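Local coordinates for protein Rbam17540 (Bacillus amyloliquefaciens, PDB 2YOY) that is a copper-dependent CBM33-type polysaccharide oxygenase, a lytic polysaccharide mono-oxygenase that probably cleaves cellulose by oxidation, at residues 15-20 against 28-33. Numbering follows the deposited sequence.
Sequences ALEKQT and QKYGSV
Two consecutive helices, 10-21, carrying Glu17, and 23-30, carrying Lys29 and Tyr30 in its last turn, are joined by a short connection, and their backbones stay well apart here, so that long side chains alone bridge the gap. This helical pair is part of the helical insertion that follows the first strand, 2-6, in the lytic polysaccharide mono-oxygenase fold. Glu17 suits its place because its carboxylate can serve a cation and a hydroxyl at once. Both partners meet the same oxygen, OE2: Lys29 NZ approaches on the syn side in a salt bridge of 2.8 Å, while Tyr30 OH donates to the anti lone pair of OE2 in a short 2.5 Å bond. Gripped from two sides, OE2 is held in place, which probably limits the turning of the carboxylate, and the lysine's positive charge is likely to stabilise its ionised form. Lysine has the necessary length: CG lies anti to the backbone N (chi1 177°), and the chain runs fully extended from there, crossing Glu17 at about a right angle. Tyrosine adds a rigid ring with a donor at its far end. The carboxylate stands at the ring's edge, the two planes 82° apart, and Glu17 CB lies 3.9 Å from Tyr30 CE1, adding a nonpolar touch beside the polar bonds. Tyr30 is buried, its ring also meeting Trp78 and touching Met13 of helix 10-21, and Val79 touches both Glu17 and Lys29. Were Glu17 replaced by an alanine, the Lys29 ammonium would probably lose this countercharge and the Tyr30 hydroxyl this acceptor. The second carboxylate oxygen, Glu17 OE1, stays 3.9 Å from Lys29 NZ, so the salt bridge runs through OE2.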
# COMPACT_ATOMS: atom_id res chain seq x y z
N ALA A 15 -5.14 11.20 3.80
CA ALA A 15 -6.39 11.54 4.49
C ALA A 15 -6.10 12.19 5.81
O ALA A 15 -6.76 13.16 6.18
CB ALA A 15 -7.23 10.30 4.68
N LEU A 16 -5.14 11.66 6.56
CA LEU A 16 -4.71 12.33 7.80
C LEU A 16 -4.18 13.69 7.61
O LEU A 16 -4.52 14.58 8.39
CB LEU A 16 -3.73 11.46 8.60
CG LEU A 16 -4.25 10.13 9.11
CD1 LEU A 16 -3.16 9.42 9.88
CD2 LEU A 16 -5.48 10.26 10.03
N GLU A 17 -3.31 13.92 6.59
CA GLU A 17 -2.74 15.25 6.38
C GLU A 17 -3.74 16.27 5.78
O GLU A 17 -3.58 17.49 5.96
CB GLU A 17 -1.51 15.16 5.46
CG GLU A 17 -0.34 14.46 6.16
CD GLU A 17 0.99 15.01 5.85
OE1 GLU A 17 1.42 15.96 6.57
OE2 GLU A 17 1.69 14.43 4.97
N LYS A 18 -4.77 15.80 5.13
CA LYS A 18 -5.91 16.66 4.77
C LYS A 18 -6.40 17.40 6.02
O LYS A 18 -6.68 18.60 5.97
CB LYS A 18 -6.98 15.85 4.09
CG LYS A 18 -8.30 16.55 3.87
CD LYS A 18 -9.26 15.59 3.17
CE LYS A 18 -10.61 15.53 3.86
NZ LYS A 18 -11.51 14.57 3.17
N GLN A 19 -6.47 16.69 7.14
CA GLN A 19 -6.97 17.27 8.39
C GLN A 19 -5.98 18.27 8.97
O GLN A 19 -6.39 19.31 9.49
CB GLN A 19 -7.29 16.18 9.42
CG GLN A 19 -8.32 15.14 9.00
CD GLN A 19 -9.72 15.73 8.87
OE1 GLN A 19 -10.14 16.55 9.69
NE2 GLN A 19 -10.44 15.30 7.85
N THR A 20 -4.67 17.98 8.91
CA THR A 20 -3.68 18.86 9.53
C THR A 20 -3.21 20.00 8.62
O THR A 20 -2.98 21.13 9.11
CB THR A 20 -2.43 18.08 10.02
OG1 THR A 20 -1.84 17.38 8.92
CG2 THR A 20 -2.82 17.08 11.08
N GLN A 28 -1.81 18.77 -2.90
CA GLN A 28 -0.57 19.09 -3.64
C GLN A 28 0.50 18.02 -3.41
O GLN A 28 1.28 17.72 -4.30
CB GLN A 28 -0.04 20.48 -3.25
CG GLN A 28 -0.63 21.54 -4.16
CD GLN A 28 -0.55 22.95 -3.63
OE1 GLN A 28 -0.27 23.19 -2.44
NE2 GLN A 28 -0.82 23.90 -4.50
N LYS A 29 0.48 17.43 -2.23
CA LYS A 29 1.49 16.45 -1.80
C LYS A 29 1.08 15.02 -2.25
O LYS A 29 1.94 14.24 -2.65
CB LYS A 29 1.69 16.58 -0.29
CG LYS A 29 2.64 15.59 0.34
CD LYS A 29 2.86 15.94 1.81
CE LYS A 29 3.78 14.92 2.47
NZ LYS A 29 4.10 15.38 3.85
N TYR A 30 -0.20 14.67 -2.15
CA TYR A 30 -0.67 13.30 -2.35
C TYR A 30 -1.55 13.10 -3.60
O TYR A 30 -1.75 11.95 -4.04
CB TYR A 30 -1.54 12.86 -1.14
CG TYR A 30 -0.81 12.71 0.16
CD1 TYR A 30 -0.65 13.80 1.03
CD2 TYR A 30 -0.26 11.47 0.54
CE1 TYR A 30 0.03 13.66 2.24
CE2 TYR A 30 0.42 11.31 1.73
CZ TYR A 30 0.58 12.41 2.57
OH TYR A 30 1.27 12.27 3.75
N GLY A 31 -2.13 14.19 -4.12
CA GLY A 31 -3.22 14.11 -5.09
C GLY A 31 -4.56 13.77 -4.49
O GLY A 31 -4.74 13.81 -3.28
N SER A 32 -5.52 13.45 -5.34
CA SER A 32 -6.91 13.33 -4.93
C SER A 32 -7.28 12.16 -4.00
O SER A 32 -8.43 12.09 -3.49
CB SER A 32 -7.80 13.26 -6.18
OG SER A 32 -7.47 12.14 -6.98
N VAL A 33 -6.34 11.25 -3.77
CA VAL A 33 -6.56 10.19 -2.83
C VAL A 33 -6.90 10.67 -1.43
O VAL A 33 -7.46 9.91 -0.67
CB VAL A 33 -5.35 9.20 -2.80
CG1 VAL A 33 -4.12 9.83 -2.13
CG2 VAL A 33 -5.75 7.91 -2.11